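Local coordinates for protein thioredoxin reductase (Clostridium acetobutylicum ATCC 824, PDB 6GNA) that probably reduces thioredoxin with electrons from ferredoxin, passed through bound FAD, as a pyridine nucleotide-independent flavin thioredoxin reductase, at residues I79-G91 with L220-G232. Residues are numbered along the deposited sequence; the frame is centred on the assembly and turned at random.
Sequences IENVKVNNIYAMG and LKDSAPPEQLVPG. With FAD (flavin-adenine dinucleotide), chain B.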
loop_
_atom_site.group_PDB
_atom_site.type_symbol
_atom_site.label_atom_id
_atom_site.label_comp_id
_atom_site.label_asym_id
_atom_site.label_seq_id
_atom_site.Cartn_x
_atom_site.Cartn_y
_atom_site.Cartn_z
ATOM N N ILE A 79 -9.145 20.226 5.899
ATOM C CA ILE A 79 -7.825 20.511 5.363
ATOM C C ILE A 79 -7.447 21.919 5.793
ATOM O O ILE A 79 -8.195 22.873 5.554
ATOM C CB ILE A 79 -7.799 20.401 3.828
ATOM C CG1 ILE A 79 -8.294 19.021 3.353
ATOM C CG2 ILE A 79 -6.400 20.712 3.301
ATOM C CD1 ILE A 79 -7.701 17.851 4.075
ATOM N N GLU A 80 -6.283 22.047 6.415
ATOM C CA GLU A 80 -5.718 23.360 6.713
ATOM C C GLU A 80 -5.005 23.855 5.457
ATOM O O GLU A 80 -3.963 23.314 5.075
ATOM C CB GLU A 80 -4.762 23.269 7.899
ATOM C CG GLU A 80 -4.321 24.619 8.438
ATOM C CD GLU A 80 -5.433 25.352 9.168
ATOM O OE1 GLU A 80 -6.351 24.679 9.684
ATOM O OE2 GLU A 80 -5.388 26.602 9.222
ATOM N N ASN A 81 -5.575 24.888 4.820
ATOM C CA ASN A 81 -5.140 25.361 3.500
ATOM C C ASN A 81 -3.964 26.330 3.635
ATOM O O ASN A 81 -4.076 27.534 3.401
ATOM C CB ASN A 81 -6.302 26.021 2.775
ATOM C CG ASN A 81 -5.974 26.376 1.331
ATOM O OD1 ASN A 81 -5.392 25.578 0.597
ATOM N ND2 ASN A 81 -6.352 27.581 0.918
ATOM N N VAL A 82 -2.806 25.770 4.002
ATOM C CA VAL A 82 -1.545 26.501 4.059
ATOM C C VAL A 82 -0.450 25.623 3.476
ATOM O O VAL A 82 -0.548 24.395 3.450
ATOM C CB VAL A 82 -1.133 26.975 5.474
ATOM C CG1 VAL A 82 -2.181 27.901 6.059
ATOM C CG2 VAL A 82 -0.874 25.791 6.405
ATOM N N LYS A 83 0.612 26.276 3.022
ATOM C CA LYS A 83 1.798 25.593 2.525
ATOM C C LYS A 83 2.770 25.363 3.672
ATOM O O LYS A 83 3.120 26.294 4.395
ATOM C CB LYS A 83 2.488 26.410 1.426
ATOM C CG LYS A 83 3.777 25.773 0.890
ATOM C CD LYS A 83 4.418 26.594 -0.227
ATOM C CE LYS A 83 5.680 25.907 -0.752
ATOM N NZ LYS A 83 6.366 26.767 -1.769
ATOM N N VAL A 84 3.204 24.125 3.846
ATOM C CA VAL A 84 4.247 23.839 4.823
ATOM C C VAL A 84 5.609 24.130 4.202
ATOM O O VAL A 84 5.950 23.577 3.149
ATOM C CB VAL A 84 4.171 22.387 5.320
ATOM C CG1 VAL A 84 5.328 22.094 6.280
ATOM C CG2 VAL A 84 2.824 22.148 6.005
ATOM N N ASN A 85 6.387 24.986 4.858
ATOM C CA ASN A 85 7.699 25.396 4.361
ATOM C C ASN A 85 8.860 24.633 4.969
ATOM O O ASN A 85 9.849 24.368 4.274
ATOM C CB ASN A 85 7.920 26.895 4.603
ATOM C CG ASN A 85 7.076 27.725 3.712
ATOM O OD1 ASN A 85 6.923 27.421 2.530
ATOM N ND2 ASN A 85 6.500 28.779 4.263
ATOM N N ASN A 86 8.792 24.260 6.248
ATOM C CA ASN A 86 9.908 23.579 6.884
ATOM C C ASN A 86 9.373 22.800 8.062
ATOM O O ASN A 86 8.423 23.224 8.727
ATOM C CB ASN A 86 11.003 24.547 7.357
ATOM C CG ASN A 86 11.801 25.119 6.212
ATOM O OD1 ASN A 86 11.668 26.291 5.873
ATOM N ND2 ASN A 86 12.628 24.283 5.593
ATOM N N ILE A 87 9.985 21.643 8.287
ATOM C CA ILE A 87 9.660 20.769 9.402
ATOM C C ILE A 87 10.970 20.445 10.076
ATOM O O ILE A 87 11.868 19.861 9.453
ATOM C CB ILE A 87 8.960 19.484 8.936
ATOM C CG1 ILE A 87 7.672 19.860 8.212
ATOM C CG2 ILE A 87 8.677 18.557 10.128
ATOM C CD1 ILE A 87 7.048 18.720 7.505
ATOM N N TYR A 88 11.093 20.834 11.329
ATOM C CA TYR A 88 12.353 20.722 12.044
ATOM C C TYR A 88 12.183 19.623 13.062
ATOM O O TYR A 88 11.371 19.748 13.987
ATOM C CB TYR A 88 12.718 22.035 12.722
ATOM C CG TYR A 88 12.959 23.137 11.740
ATOM C CD1 TYR A 88 14.007 23.069 10.838
ATOM C CD2 TYR A 88 12.135 24.247 11.711
ATOM C CE1 TYR A 88 14.229 24.076 9.932
ATOM C CE2 TYR A 88 12.350 25.259 10.818
ATOM C CZ TYR A 88 13.396 25.171 9.927
ATOM O OH TYR A 88 13.614 26.188 9.029
ATOM N N ALA A 89 12.938 18.540 12.871
ATOM C CA ALA A 89 12.937 17.436 13.812
ATOM C C ALA A 89 13.688 17.888 15.047
ATOM O O ALA A 89 14.916 18.004 15.027
ATOM C CB ALA A 89 13.613 16.227 13.174
ATOM N N MET A 90 12.955 18.183 16.114
ATOM C CA MET A 90 13.594 18.633 17.337
ATOM C C MET A 90 14.065 17.473 18.194
ATOM O O MET A 90 14.769 17.702 19.181
ATOM C CB MET A 90 12.634 19.511 18.142
ATOM C CG MET A 90 12.164 20.750 17.395
ATOM S SD MET A 90 13.500 21.699 16.638
ATOM C CE MET A 90 12.581 23.095 16.010
ATOM N N GLY A 91 13.698 16.247 17.833
ATOM C CA GLY A 91 14.135 15.071 18.551
ATOM C C GLY A 91 12.961 14.213 18.965
ATOM O O GLY A 91 12.823 13.073 18.511
ATOM N N LEU A 220 9.319 28.314 -6.536
ATOM C CA LEU A 220 8.213 28.082 -5.597
ATOM C C LEU A 220 7.199 27.110 -6.186
ATOM O O LEU A 220 6.354 27.481 -7.010
ATOM C CB LEU A 220 7.553 29.386 -5.177
ATOM C CG LEU A 220 8.467 30.411 -4.495
ATOM C CD1 LEU A 220 7.591 31.548 -3.974
ATOM C CD2 LEU A 220 9.297 29.775 -3.373
ATOM N N LYS A 221 7.242 25.889 -5.688
ATOM C CA LYS A 221 6.372 24.808 -6.106
ATOM C C LYS A 221 5.495 24.425 -4.909
ATOM O O LYS A 221 5.536 25.062 -3.852
ATOM C CB LYS A 221 7.234 23.659 -6.649
ATOM C CG LYS A 221 8.020 24.051 -7.902
ATOM C CD LYS A 221 8.902 22.934 -8.471
ATOM C CE LYS A 221 9.764 23.451 -9.618
ATOM N NZ LYS A 221 10.638 22.429 -10.276
ATOM N N ASP A 222 4.701 23.363 -5.060
ATOM C CA ASP A 222 3.808 22.981 -3.967
ATOM C C ASP A 222 4.592 22.607 -2.717
ATOM O O ASP A 222 4.109 22.786 -1.595
ATOM C CB ASP A 222 2.931 21.805 -4.380
ATOM C CG ASP A 222 1.800 22.200 -5.315
ATOM O OD1 ASP A 222 1.619 23.402 -5.638
ATOM O OD2 ASP A 222 1.033 21.281 -5.700
ATOM N N SER A 223 5.814 22.152 -2.912
ATOM C CA SER A 223 6.657 21.831 -1.791
ATOM C C SER A 223 8.108 21.919 -2.192
ATOM O O SER A 223 8.464 21.636 -3.326
ATOM C CB SER A 223 6.356 20.410 -1.296
ATOM O OG SER A 223 7.199 20.041 -0.222
ATOM N N ALA A 224 8.938 22.385 -1.275
ATOM C CA ALA A 224 10.361 22.323 -1.499
ATOM C C ALA A 224 10.765 20.860 -1.693
ATOM O O ALA A 224 10.032 19.955 -1.297
ATOM C CB ALA A 224 11.086 22.876 -0.279
ATOM N N PRO A 225 11.935 20.597 -2.272
ATOM C CA PRO A 225 12.416 19.222 -2.303
ATOM C C PRO A 225 12.482 18.671 -0.895
ATOM O O PRO A 225 12.756 19.413 0.067
ATOM C CB PRO A 225 13.810 19.347 -2.933
ATOM C CG PRO A 225 13.799 20.650 -3.672
ATOM C CD PRO A 225 12.899 21.537 -2.865
ATOM N N PRO A 226 12.244 17.371 -0.717
ATOM C CA PRO A 226 12.037 16.857 0.645
ATOM C C PRO A 226 13.213 17.070 1.578
ATOM O O PRO A 226 13.009 17.315 2.776
ATOM C CB PRO A 226 11.729 15.369 0.423
ATOM C CG PRO A 226 12.117 15.081 -0.996
ATOM C CD PRO A 226 11.966 16.356 -1.743
ATOM N N GLU A 227 14.448 17.019 1.064
ATOM C CA GLU A 227 15.619 17.221 1.897
ATOM C C GLU A 227 15.766 18.677 2.330
ATOM O O GLU A 227 16.468 18.959 3.307
ATOM C CB GLU A 227 16.868 16.739 1.147
ATOM C CG GLU A 227 17.219 17.544 -0.109
ATOM C CD GLU A 227 16.532 17.057 -1.387
ATOM O OE1 GLU A 227 15.491 16.368 -1.319
ATOM O OE2 GLU A 227 17.050 17.380 -2.479
ATOM N N GLN A 228 15.129 19.608 1.630
ATOM C CA GLN A 228 15.076 21.001 2.064
ATOM C C GLN A 228 13.896 21.256 2.996
ATOM O O GLN A 228 14.027 21.997 3.980
ATOM C CB GLN A 228 14.990 21.939 0.849
ATOM C CG GLN A 228 16.144 21.757 -0.134
ATOM C CD GLN A 228 17.487 21.958 0.518
ATOM O OE1 GLN A 228 17.643 22.820 1.383
ATOM N NE2 GLN A 228 18.465 21.148 0.125
ATOM N N LEU A 229 12.748 20.652 2.691
ATOM C CA LEU A 229 11.578 20.774 3.552
ATOM C C LEU A 229 11.883 20.245 4.951
ATOM O O LEU A 229 11.551 20.891 5.953
ATOM C CB LEU A 229 10.422 20.001 2.924
ATOM C CG LEU A 229 9.144 19.943 3.753
ATOM C CD1 LEU A 229 8.438 21.278 3.701
ATOM C CD2 LEU A 229 8.212 18.833 3.242
ATOM N N VAL A 230 12.580 19.111 5.035
ATOM C CA VAL A 230 12.838 18.415 6.295
ATOM C C VAL A 230 14.346 18.237 6.425
ATOM O O VAL A 230 14.896 17.195 6.022
ATOM C CB VAL A 230 12.105 17.062 6.383
ATOM C CG1 VAL A 230 12.215 16.519 7.802
ATOM C CG2 VAL A 230 10.654 17.204 5.965
ATOM N N PRO A 231 15.057 19.210 6.973
ATOM C CA PRO A 231 16.505 19.059 7.102
ATOM C C PRO A 231 16.876 17.777 7.830
ATOM O O PRO A 231 16.295 17.429 8.864
ATOM C CB PRO A 231 16.917 20.296 7.906
ATOM C CG PRO A 231 15.898 21.298 7.569
ATOM C CD PRO A 231 14.611 20.536 7.426
ATOM N N GLY A 232 17.847 17.056 7.263
ATOM C CA GLY A 232 18.314 15.806 7.825
ATOM C C GLY A 232 17.598 14.582 7.298
ATOM O O GLY A 232 17.989 13.456 7.630
HETATM P PA FAD B . -0.495 14.013 -4.582
HETATM O O1A FAD B . -1.703 13.402 -5.245
HETATM O O2A FAD B . 0.465 14.833 -5.409
HETATM O O5B FAD B . -0.989 14.916 -3.348
HETATM C C5B FAD B . -0.145 15.930 -2.819
HETATM C C4B FAD B . -0.987 17.043 -2.214
HETATM O O4B FAD B . -0.317 17.587 -1.075
HETATM C C3B FAD B . -1.189 18.177 -3.206
HETATM O O3B FAD B . -2.539 18.644 -3.166
HETATM C C2B FAD B . -0.242 19.259 -2.741
HETATM O O2B FAD B . -0.744 20.571 -3.005
HETATM C C1B FAD B . -0.116 18.990 -1.251
HETATM N N9A FAD B . 1.216 19.394 -0.755
HETATM C C8A FAD B . 2.405 18.959 -1.213
HETATM N N7A FAD B . 3.420 19.541 -0.526
HETATM C C5A FAD B . 2.877 20.364 0.387
HETATM C C6A FAD B . 3.376 21.280 1.435
HETATM N N6A FAD B . 4.702 21.436 1.651
HETATM N N1A FAD B . 2.461 21.952 2.166
HETATM C C2A FAD B . 1.137 21.812 1.969
HETATM N N3A FAD B . 0.620 20.997 1.035
HETATM C C4A FAD B . 1.423 20.264 0.230
HETATM N N1 FAD B . -2.653 6.831 -10.622
HETATM C C2 FAD B . -3.386 5.693 -10.714
HETATM O O2 FAD B . -3.198 4.791 -9.872
HETATM N N3 FAD B . -4.307 5.491 -11.673
HETATM C C4 FAD B . -4.565 6.411 -12.610
HETATM O O4 FAD B . -5.426 6.202 -13.490
HETATM C C4X FAD B . -3.808 7.685 -12.581
HETATM N N5 FAD B . -4.015 8.658 -13.493
HETATM C C5X FAD B . -3.311 9.811 -13.445
HETATM C C6 FAD B . -3.543 10.798 -14.395
HETATM C C7 FAD B . -2.825 11.987 -14.355
HETATM C C7M FAD B . -3.077 13.055 -15.387
HETATM C C8 FAD B . -1.808 12.206 -13.295
HETATM C C8M FAD B . -1.028 13.493 -13.249
HETATM C C9 FAD B . -1.575 11.222 -12.344
HETATM C C9A FAD B . -2.290 10.032 -12.381
HETATM N N10 FAD B . -2.050 9.023 -11.425
HETATM C C10 FAD B . -2.816 7.846 -11.495
HETATM C "C1'" FAD B . -1.062 9.214 -10.360
HETATM C "C2'" FAD B . -1.767 9.511 -9.048
HETATM O "O2'" FAD B . -2.498 10.732 -9.196
HETATM C "C3'" FAD B . -0.761 9.654 -7.913
HETATM O "O3'" FAD B . -0.053 8.425 -7.737
HETATM C "C4'" FAD B . -1.459 10.026 -6.613
HETATM O "O4'" FAD B . -2.165 11.260 -6.784
HETATM C "C5'" FAD B . -0.451 10.152 -5.477
HETATM O "O5'" FAD B . -1.059 10.882 -4.420
HETATM P P FAD B . -0.201 11.501 -3.214
HETATM O O1P FAD B . -1.151 11.846 -2.094
HETATM O O2P FAD B . 1.009 10.650 -2.926
HETATM O O3P FAD B . 0.376 12.864 -3.857
HETATM O O HOH W 1 8.833 25.775 -2.703
HETATM O O HOH W 2 7.802 23.630 0.957
HETATM O O HOH W 3 14.374 18.665 10.208
#
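I87 N donates to L229 O (2.9 Å, 158° at the hydrogen), the one direct backbone hydrogen bond between edge strand 84-89 and the end of helix 226-229; N86 CA makes a CA-H...O contact with the same oxygen. I87 O finds no N-H on P231, whose CD packs against it instead, and bonds to a water that also accepts from A89 N and donates to P231 O. L229 turns CD1 against the carbonyls of the strand, 3.4 Å from both V84 O and N85 O; the leucine branch gives an apolar methyl that also packs on V84 CG1 at 4.1 Å. I87 CB packs on V230 CG2, beta-branched residues suiting extended backbone. At the other end the extended K83 (CG anti to the backbone N, chi1 178°) spans the gap so that NZ meets K221 O at 2.8 Å, almost in line with the carbonyl. Beside it the adenine of FAD rests between V84 and S223: V84 N donates to N1A, V84 O accepts from N6A, and weak bonds run from N6A to S223 OG and from ribose O2B to D222 OD2. Backbone amide and carbonyl thus read the adenine edge, and K83 probably helps hold the two sides of the adenine pocket together.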